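Local coordinates for protein putative phosphatase/phosphodiesterase MPN_349 (PDB 1T71) that probably hydrolyses phosphodiester bonds, such as those of 2',3'-cyclic nucleotides, at a centre of two iron(III) ions, as a calcineurin-like metallophosphoesterase of the YmdB-like family, at residues Val38-Glu43 with Ala62-Ile67; Ala42-His47 with Gly70-Phe75; Val83-Asp88 with His102-Gly107. All blocks are in the same frame, centred on the assembly; numbering follows the deposited sequence.

Contact 1: residues Val38-Glu43 with Ala62-Ile67; sequences VIVNAE and AGVNYI. With FE (Fe (III) ion), chain B; FE (Fe (III) ion), chain C.
V38-V40 and Y66-I67 run as neighbouring parallel strands, with I39 opposite Y66 and V40 opposite I67. The carbonyl of V38 starts the pairing by accepting twice within its own plane: Y66 N donates at 3.1 Å to V38 O, and N65 N comes in on a lone pair at 2.9 Å from V38 O. Two residues on, V40 N donates to Y66 O over 3.0 Å. Beyond the backbone, the two faces are packed differently. On the face of V40 and I67, V40 CG1 is anti to the carbonyl carbon (chi1 -43°), which leaves CG2 in the crowded position between backbone N and carbonyl carbon; both methyls reach tip to tip into the fork of V64, V40 CG2 lying 3.8 Å from V64 CG1. I67 instead lies alongside V40, pointing the same way, and its CG2, anti to the backbone N, ends 4.0 Å from A42 CB.

This is the core of a right-handed beta-alpha-beta unit, strand 37-41, helix 53-62 and strand 66-68, whose helix covers A42 and I67 through L59. G63 ends that helix in a Schellman motif, its positive phi turning the chain out of the helix into V64. On the other face I39 CG2 packs against Y66 CB at 4.1 Å, while the Y66 ring leads away to stack with F111. Past the strand end, N41 OD1 accepts from E43 N at 3.1 Å, an Asx turn between the strand end and the metal ligand E43. The E43 chain, bent at chi2 (138°), then carries OE1 to both irons, 2.2 Å from each FE.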
loop_
_atom_site.group_PDB
_atom_site.type_symbol
_atom_site.label_atom_id
_atom_site.label_comp_id
_atom_site.label_asym_id
_atom_site.label_seq_id
_atom_site.Cartn_x
_atom_site.Cartn_y
_atom_site.Cartn_z
ATOM N N VAL A 38 12.810 -1.072 1.171
ATOM C CA VAL A 38 11.645 -0.229 1.402
ATOM C C VAL A 38 10.618 -0.469 0.295
ATOM O O VAL A 38 10.924 -0.348 -0.893
ATOM C CB VAL A 38 12.026 1.277 1.414
ATOM C CG1 VAL A 38 10.770 2.142 1.566
ATOM C CG2 VAL A 38 13.000 1.558 2.543
ATOM N N ILE A 39 9.402 -0.823 0.696
ATOM C CA ILE A 39 8.319 -1.090 -0.240
ATOM C C ILE A 39 7.166 -0.154 0.106
ATOM O O ILE A 39 6.890 0.090 1.287
ATOM C CB ILE A 39 7.827 -2.548 -0.104
ATOM C CG1 ILE A 39 9.022 -3.505 -0.129
ATOM C CG2 ILE A 39 6.845 -2.885 -1.227
ATOM C CD1 ILE A 39 8.664 -4.945 0.160
ATOM N N VAL A 40 6.502 0.391 -0.907
ATOM C CA VAL A 40 5.376 1.277 -0.642
ATOM C C VAL A 40 4.275 1.111 -1.668
ATOM O O VAL A 40 4.525 0.748 -2.813
ATOM C CB VAL A 40 5.796 2.772 -0.624
ATOM C CG1 VAL A 40 7.101 2.937 0.150
ATOM C CG2 VAL A 40 5.931 3.313 -2.047
ATOM N N ASN A 41 3.043 1.342 -1.233
ATOM C CA ASN A 41 1.899 1.290 -2.131
ATOM C C ASN A 41 1.789 2.763 -2.527
ATOM O O ASN A 41 1.671 3.628 -1.660
ATOM C CB ASN A 41 0.642 0.838 -1.384
ATOM C CG ASN A 41 -0.577 0.793 -2.278
ATOM O OD1 ASN A 41 -0.927 1.788 -2.911
ATOM N ND2 ASN A 41 -1.233 -0.366 -2.339
ATOM N N ALA A 42 1.846 3.048 -3.825
ATOM C CA ALA A 42 1.801 4.428 -4.312
ATOM C C ALA A 42 0.589 4.747 -5.176
ATOM O O ALA A 42 0.617 5.684 -5.976
ATOM C CB ALA A 42 3.083 4.728 -5.097
ATOM N N GLU A 43 -0.488 3.997 -4.986
ATOM C CA GLU A 43 -1.690 4.178 -5.792
ATOM C C GLU A 43 -2.377 5.546 -5.779
ATOM O O GLU A 43 -3.195 5.818 -6.656
ATOM C CB GLU A 43 -2.726 3.108 -5.437
ATOM C CG GLU A 43 -3.576 3.447 -4.235
ATOM C CD GLU A 43 -5.030 3.094 -4.454
ATOM O OE1 GLU A 43 -5.853 3.466 -3.601
ATOM O OE2 GLU A 43 -5.350 2.448 -5.481
ATOM N N ALA A 62 13.788 9.088 -3.427
ATOM C CA ALA A 62 13.561 9.311 -2.003
ATOM C C ALA A 62 13.998 8.108 -1.180
ATOM O O ALA A 62 14.117 8.199 0.043
ATOM C CB ALA A 62 12.091 9.618 -1.745
ATOM N N GLY A 63 14.226 6.980 -1.847
ATOM C CA GLY A 63 14.652 5.790 -1.132
ATOM C C GLY A 63 13.768 4.561 -1.288
ATOM O O GLY A 63 14.088 3.504 -0.755
ATOM N N VAL A 64 12.665 4.679 -2.015
ATOM C CA VAL A 64 11.780 3.534 -2.201
ATOM C C VAL A 64 12.402 2.521 -3.157
ATOM O O VAL A 64 12.897 2.890 -4.216
ATOM C CB VAL A 64 10.413 3.981 -2.754
ATOM C CG1 VAL A 64 9.542 2.767 -3.036
ATOM C CG2 VAL A 64 9.736 4.913 -1.753
ATOM N N ASN A 65 12.368 1.245 -2.782
ATOM C CA ASN A 65 12.930 0.187 -3.618
ATOM C C ASN A 65 11.903 -0.511 -4.492
ATOM O O ASN A 65 12.178 -0.819 -5.653
ATOM C CB ASN A 65 13.626 -0.865 -2.758
ATOM C CG ASN A 65 14.796 -0.305 -2.000
ATOM O OD1 ASN A 65 15.721 0.248 -2.596
ATOM N ND2 ASN A 65 14.770 -0.438 -0.683
ATOM N N TYR A 66 10.726 -0.779 -3.935
ATOM C CA TYR A 66 9.674 -1.455 -4.684
ATOM C C TYR A 66 8.315 -0.793 -4.466
ATOM O O TYR A 66 8.072 -0.170 -3.433
ATOM C CB TYR A 66 9.632 -2.928 -4.283
ATOM C CG TYR A 66 10.863 -3.691 -4.724
ATOM C CD1 TYR A 66 10.992 -4.138 -6.037
ATOM C CD2 TYR A 66 11.922 -3.924 -3.843
ATOM C CE1 TYR A 66 12.141 -4.797 -6.470
ATOM C CE2 TYR A 66 13.083 -4.581 -4.266
ATOM C CZ TYR A 66 13.182 -5.014 -5.582
ATOM O OH TYR A 66 14.317 -5.655 -6.026
ATOM N N ILE A 67 7.428 -0.937 -5.441
ATOM C CA ILE A 67 6.116 -0.313 -5.367
ATOM C C ILE A 67 4.952 -1.251 -5.683
ATOM O O ILE A 67 5.019 -2.042 -6.628
ATOM C CB ILE A 67 6.055 0.879 -6.348
ATOM C CG1 ILE A 67 6.932 2.023 -5.837
ATOM C CG2 ILE A 67 4.632 1.344 -6.530
ATOM C CD1 ILE A 67 6.948 3.233 -6.756
HETATM FE FE FE B . -5.679 4.373 -1.631
HETATM FE FE FE C . -7.572 2.207 -2.963
#

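Contact 2: residues Ala42-His47 with Gly70-Phe75; sequences AENTTH and GNHTWF. With FE (Fe (III) ion), chain B; FE (Fe (III) ion), chain C.
Metal coordination brings these two loops together. E43 OE1 bridges the irons, and each loop adds an asparagine ligand of its own: N44 is modelled with ND2 2.1 Å from FE of chain B, and N71 OD1 lies 2.2 Å from FE of chain C. The N71 amide gets there with CG in the crowded position between backbone N and carbonyl carbon (chi1 51°), whereas N44 holds CG anti to its carbonyl carbon. D12 and H183 are further ligands of the pair.

Hydrogen bonding across the contact rests on the other carboxylate oxygen. H72 N points almost straight at E43 OE2 (3.0 Å, 169°), meeting it from above the carboxylate plane, and N71 N is also close, 2.9 Å from E43 OE2. Within the loops, threonines brace the turns. T45 OG1 donates to A42 O at 2.8 Å, a carbonyl that T45 N also uses in closing a type I turn; T73 OG1 likewise donates to G70 O, across the type I turn of G70-T73. G70 lies hard against the carboxylate, where a beta carbon would collide with E43 OE2.

Packing is lighter and centres on H72. Its CB sits 3.5 Å from E43 O, and its ring crosses the N44 amide obliquely, the planes 68° apart, with N71 ND2 over one face near the rim. H72 ND1 has no polar partner in the model.

The carboxylate is thus divided, one oxygen for metal and one for backbone N-H, which probably keeps it ionised. H72, the proton donor by similarity, is held by its main chain beside the dinuclear centre, consistent with protonation of a leaving group.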
loop_
_atom_site.group_PDB
_atom_site.type_symbol
_atom_site.label_atom_id
_atom_site.label_comp_id
_atom_site.label_asym_id
_atom_site.label_seq_id
_atom_site.Cartn_x
_atom_site.Cartn_y
_atom_site.Cartn_z
ATOM N N ALA A 42 1.846 3.048 -3.825
ATOM C CA ALA A 42 1.801 4.428 -4.312
ATOM C C ALA A 42 0.589 4.747 -5.176
ATOM O O ALA A 42 0.617 5.684 -5.976
ATOM C CB ALA A 42 3.083 4.728 -5.097
ATOM N N GLU A 43 -0.488 3.997 -4.986
ATOM C CA GLU A 43 -1.690 4.178 -5.792
ATOM C C GLU A 43 -2.377 5.546 -5.779
ATOM O O GLU A 43 -3.195 5.818 -6.656
ATOM C CB GLU A 43 -2.726 3.108 -5.437
ATOM C CG GLU A 43 -3.576 3.447 -4.235
ATOM C CD GLU A 43 -5.030 3.094 -4.454
ATOM O OE1 GLU A 43 -5.853 3.466 -3.601
ATOM O OE2 GLU A 43 -5.350 2.448 -5.481
ATOM N N ASN A 44 -2.075 6.394 -4.795
ATOM C CA ASN A 44 -2.691 7.726 -4.708
ATOM C C ASN A 44 -1.666 8.856 -4.838
ATOM O O ASN A 44 -1.973 10.014 -4.565
ATOM C CB ASN A 44 -3.408 7.887 -3.363
ATOM C CG ASN A 44 -4.619 6.977 -3.225
ATOM O OD1 ASN A 44 -5.660 7.212 -3.838
ATOM N ND2 ASN A 44 -4.484 5.933 -2.426
ATOM N N THR A 45 -0.452 8.521 -5.258
ATOM C CA THR A 45 0.613 9.504 -5.357
ATOM C C THR A 45 0.338 10.810 -6.104
ATOM O O THR A 45 0.479 11.890 -5.529
ATOM C CB THR A 45 1.887 8.865 -5.945
ATOM O OG1 THR A 45 2.292 7.761 -5.125
ATOM C CG2 THR A 45 3.015 9.890 -5.993
ATOM N N THR A 46 -0.050 10.719 -7.373
ATOM C CA THR A 46 -0.288 11.902 -8.199
ATOM C C THR A 46 -1.717 12.457 -8.135
ATOM O O THR A 46 -2.656 11.864 -8.670
ATOM C CB THR A 46 0.083 11.581 -9.652
ATOM O OG1 THR A 46 1.427 11.079 -9.684
ATOM C CG2 THR A 46 -0.026 12.824 -10.537
ATOM N N HIS A 47 -1.862 13.612 -7.491
ATOM C CA HIS A 47 -3.164 14.256 -7.317
ATOM C C HIS A 47 -4.203 13.311 -6.705
ATOM O O HIS A 47 -5.393 13.369 -7.028
ATOM C CB HIS A 47 -3.671 14.820 -8.649
ATOM C CG HIS A 47 -2.824 15.932 -9.184
ATOM N ND1 HIS A 47 -1.916 15.756 -10.206
ATOM C CD2 HIS A 47 -2.704 17.222 -8.795
ATOM C CE1 HIS A 47 -1.272 16.888 -10.422
ATOM N NE2 HIS A 47 -1.730 17.794 -9.578
ATOM N N GLY A 70 -3.022 -0.372 -6.577
ATOM C CA GLY A 70 -4.386 -0.690 -6.183
ATOM C C GLY A 70 -5.455 -0.413 -7.223
ATOM O O GLY A 70 -5.287 -0.727 -8.404
ATOM N N ASN A 71 -6.562 0.178 -6.798
ATOM C CA ASN A 71 -7.643 0.440 -7.736
ATOM C C ASN A 71 -7.435 1.649 -8.634
ATOM O O ASN A 71 -8.046 1.739 -9.689
ATOM C CB ASN A 71 -8.984 0.536 -6.995
ATOM C CG ASN A 71 -8.944 1.495 -5.828
ATOM O OD1 ASN A 71 -8.111 1.367 -4.935
ATOM N ND2 ASN A 71 -9.856 2.460 -5.825
ATOM N N HIS A 72 -6.560 2.565 -8.238
ATOM C CA HIS A 72 -6.296 3.745 -9.051
ATOM C C HIS A 72 -4.986 3.622 -9.817
ATOM O O HIS A 72 -4.401 4.616 -10.240
ATOM C CB HIS A 72 -6.281 4.990 -8.167
ATOM C CG HIS A 72 -7.645 5.429 -7.738
ATOM N ND1 HIS A 72 -7.988 5.621 -6.416
ATOM C CD2 HIS A 72 -8.756 5.708 -8.461
ATOM C CE1 HIS A 72 -9.252 6.000 -6.344
ATOM N NE2 HIS A 72 -9.740 6.060 -7.571
ATOM N N THR A 73 -4.539 2.385 -9.999
ATOM C CA THR A 73 -3.296 2.108 -10.710
ATOM C C THR A 73 -3.175 2.777 -12.090
ATOM O O THR A 73 -2.113 3.274 -12.462
ATOM C CB THR A 73 -3.109 0.572 -10.930
ATOM O OG1 THR A 73 -3.025 -0.104 -9.663
ATOM C CG2 THR A 73 -1.839 0.298 -11.746
ATOM N N TRP A 74 -4.268 2.809 -12.839
ATOM C CA TRP A 74 -4.228 3.321 -14.203
ATOM C C TRP A 74 -4.753 4.724 -14.473
ATOM O O TRP A 74 -5.029 5.071 -15.625
ATOM C CB TRP A 74 -4.958 2.316 -15.098
ATOM C CG TRP A 74 -4.528 0.898 -14.814
ATOM C CD1 TRP A 74 -3.502 0.213 -15.408
ATOM C CD2 TRP A 74 -5.054 0.030 -13.798
ATOM N NE1 TRP A 74 -3.356 -1.023 -14.822
ATOM C CE2 TRP A 74 -4.291 -1.160 -13.830
ATOM C CE3 TRP A 74 -6.090 0.145 -12.860
ATOM C CZ2 TRP A 74 -4.533 -2.230 -12.959
ATOM C CZ3 TRP A 74 -6.333 -0.919 -11.995
ATOM C CH2 TRP A 74 -5.555 -2.091 -12.051
ATOM N N PHE A 75 -4.861 5.550 -13.443
ATOM C CA PHE A 75 -5.395 6.881 -13.661
ATOM C C PHE A 75 -4.515 7.888 -14.407
ATOM O O PHE A 75 -5.037 8.698 -15.170
ATOM C CB PHE A 75 -5.875 7.482 -12.344
ATOM C CG PHE A 75 -6.813 8.630 -12.532
ATOM C CD1 PHE A 75 -6.356 9.940 -12.455
ATOM C CD2 PHE A 75 -8.151 8.400 -12.839
ATOM C CE1 PHE A 75 -7.220 11.004 -12.677
ATOM C CE2 PHE A 75 -9.022 9.457 -13.063
ATOM C CZ PHE A 75 -8.556 10.762 -12.985
HETATM FE FE FE B . -5.679 4.373 -1.631
HETATM FE FE FE C . -7.572 2.207 -2.963
#

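Contact 3: residues Val83-Asp88 with His102-Gly107; sequences VINKKD and HNLGQG
I84 and L104 form the tight half of this contact. Each side chain has its gamma carbon (CG1 in I84, CG in L104) anti to the backbone N, and the two cross obliquely so that L104 CD1 settles between the methyls of I84. I84 CG2 is pressed to 3.3 Å from L104 CD1, closer than ordinary carbon packing, while I84 CD1 lies 3.5 Å from that same methyl. L104 CD2 lies between I84 CG2 and the N85 amide, 3.9 Å from I84 CG2, and the N85 side chain crosses that of L104 at about a right angle. T73 and W74 back I84, making the isoleucine the buried member of the cluster.

Towards Q106 the packing loosens and water takes over. A water bridges the backbones, accepting from Q106 N at 2.6 Å and lying 2.7 Å from I84 O, to which it can donate. G105 passes beside this bridge with its CA 3.6 Å from I84 O, in a CA-H...O contact; a beta carbon on G105 would run into I84 O, and its positive phi (96°) would also press one against the preceding carbonyl. Farther out, the extended Q106 side chain brings its terminal amide beside the main chain of K87. K86 and K87 both direct CB away from the second loop. R91 NH2 donates to G105 O.

The arrangement is loop-to-loop packing on the surface: a type I turn, V83-K86, following helix 80-83 rests against the connection into strand 108-112. It thereby joins the edge of one mixed sheet to the edge of the other in the two-sheet metallophosphoesterase fold.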
loop_
_atom_site.group_PDB
_atom_site.type_symbol
_atom_site.label_atom_id
_atom_site.label_comp_id
_atom_site.label_asym_id
_atom_site.label_seq_id
_atom_site.Cartn_x
_atom_site.Cartn_y
_atom_site.Cartn_z
ATOM N N VAL A 83 5.357 3.938 -16.749
ATOM C CA VAL A 83 5.411 3.730 -15.301
ATOM C C VAL A 83 5.101 2.309 -14.836
ATOM O O VAL A 83 5.929 1.660 -14.187
ATOM C CB VAL A 83 4.467 4.714 -14.563
ATOM C CG1 VAL A 83 4.458 4.423 -13.062
ATOM C CG2 VAL A 83 4.926 6.145 -14.806
ATOM N N ILE A 84 3.917 1.811 -15.160
ATOM C CA ILE A 84 3.561 0.476 -14.709
ATOM C C ILE A 84 4.380 -0.646 -15.365
ATOM O O ILE A 84 4.303 -1.807 -14.962
ATOM C CB ILE A 84 2.014 0.266 -14.805
ATOM C CG1 ILE A 84 1.652 -1.213 -14.836
ATOM C CG2 ILE A 84 1.460 1.023 -15.964
ATOM C CD1 ILE A 84 0.159 -1.447 -14.753
ATOM N N ASN A 85 5.203 -0.287 -16.347
ATOM C CA ASN A 85 6.075 -1.262 -16.993
ATOM C C ASN A 85 7.413 -1.298 -16.248
ATOM O O ASN A 85 8.284 -2.105 -16.564
ATOM C CB ASN A 85 6.311 -0.895 -18.462
ATOM C CG ASN A 85 5.551 -1.795 -19.420
ATOM O OD1 ASN A 85 5.255 -1.405 -20.552
ATOM N ND2 ASN A 85 5.241 -3.008 -18.976
ATOM N N LYS A 86 7.576 -0.417 -15.260
ATOM C CA LYS A 86 8.813 -0.373 -14.484
ATOM C C LYS A 86 9.039 -1.708 -13.781
ATOM O O LYS A 86 8.129 -2.263 -13.169
ATOM C CB LYS A 86 8.775 0.765 -13.458
ATOM C CG LYS A 86 8.857 2.156 -14.077
ATOM C CD LYS A 86 10.175 2.399 -14.830
ATOM C CE LYS A 86 10.272 3.843 -15.312
ATOM N NZ LYS A 86 11.550 4.182 -15.995
ATOM N N LYS A 87 10.270 -2.200 -13.861
ATOM C CA LYS A 87 10.655 -3.486 -13.282
ATOM C C LYS A 87 10.450 -3.673 -11.776
ATOM O O LYS A 87 10.274 -4.797 -11.314
ATOM C CB LYS A 87 12.122 -3.789 -13.627
ATOM C CG LYS A 87 12.755 -2.810 -14.622
ATOM C CD LYS A 87 12.952 -1.420 -13.996
ATOM C CE LYS A 87 13.173 -0.348 -15.047
ATOM N NZ LYS A 87 12.021 -0.267 -15.975
ATOM N N ASP A 88 10.482 -2.586 -11.009
ATOM C CA ASP A 88 10.311 -2.674 -9.561
ATOM C C ASP A 88 8.926 -2.220 -9.114
ATOM O O ASP A 88 8.746 -1.803 -7.971
ATOM C CB ASP A 88 11.374 -1.830 -8.861
ATOM C CG ASP A 88 11.553 -0.471 -9.508
ATOM O OD1 ASP A 88 10.606 -0.004 -10.172
ATOM O OD2 ASP A 88 12.635 0.134 -9.352
ATOM N N HIS A 102 -4.976 -5.667 -18.558
ATOM C CA HIS A 102 -4.939 -6.933 -17.829
ATOM C C HIS A 102 -3.553 -7.558 -17.975
ATOM O O HIS A 102 -3.170 -8.432 -17.191
ATOM C CB HIS A 102 -5.994 -7.892 -18.383
ATOM C CG HIS A 102 -5.715 -8.352 -19.782
ATOM N ND1 HIS A 102 -4.880 -9.412 -20.065
ATOM C CD2 HIS A 102 -6.114 -7.859 -20.979
ATOM C CE1 HIS A 102 -4.775 -9.550 -21.376
ATOM N NE2 HIS A 102 -5.513 -8.619 -21.953
ATOM N N ASN A 103 -2.809 -7.104 -18.984
ATOM C CA ASN A 103 -1.456 -7.599 -19.242
ATOM C C ASN A 103 -0.418 -6.481 -19.319
ATOM O O ASN A 103 0.658 -6.665 -19.880
ATOM C CB ASN A 103 -1.418 -8.413 -20.539
ATOM C CG ASN A 103 -1.799 -7.595 -21.766
ATOM O OD1 ASN A 103 -1.624 -8.048 -22.899
ATOM N ND2 ASN A 103 -2.327 -6.398 -21.549
ATOM N N LEU A 104 -0.743 -5.324 -18.752
ATOM C CA LEU A 104 0.178 -4.189 -18.748
ATOM C C LEU A 104 1.018 -4.226 -17.468
ATOM O O LEU A 104 0.585 -3.745 -16.417
ATOM C CB LEU A 104 -0.613 -2.881 -18.802
ATOM C CG LEU A 104 0.072 -1.533 -19.050
ATOM C CD1 LEU A 104 -0.541 -0.516 -18.104
ATOM C CD2 LEU A 104 1.582 -1.619 -18.845
ATOM N N GLY A 105 2.214 -4.804 -17.549
ATOM C CA GLY A 105 3.072 -4.872 -16.377
ATOM C C GLY A 105 3.001 -6.171 -15.592
ATOM O O GLY A 105 2.496 -7.174 -16.093
ATOM N N GLN A 106 3.499 -6.142 -14.355
ATOM C CA GLN A 106 3.543 -7.316 -13.469
ATOM C C GLN A 106 2.513 -7.305 -12.340
ATOM O O GLN A 106 2.267 -6.267 -11.728
ATOM C CB GLN A 106 4.891 -7.416 -12.749
ATOM C CG GLN A 106 6.136 -7.130 -13.534
ATOM C CD GLN A 106 7.357 -7.106 -12.635
ATOM O OE1 GLN A 106 7.601 -6.133 -11.914
ATOM N NE2 GLN A 106 8.119 -8.190 -12.655
ATOM N N GLY A 107 1.971 -8.480 -12.034
ATOM C CA GLY A 107 1.034 -8.614 -10.930
ATOM C C GLY A 107 1.791 -9.229 -9.752
ATOM O O GLY A 107 1.304 -9.284 -8.616
HETATM O O HOH W 1 4.200 -3.932 -13.232
#

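How the contacts relate
From the N terminus, strand 37-41 and the loop that follows it supply the first segments of contacts 1 and 2, which share A42 and E43. Contact 1 closes the crossover through helix 53-62; contact 2 closes a slightly longer loop at the C-terminal ends of the same two strands. The two overlap in a staggered way, contact 2 opening and closing a few residues after contact 1; neither nests in the other. Contact 3 follows in series and closes a short excursion through strand 89-90. I67 N probably bonds to D88 O, 3.0 Å away, joining contact 1 to contact 3, and W74 NE1 packs 3.5 Å from I84 CD1, tying the metal loops to contact 3.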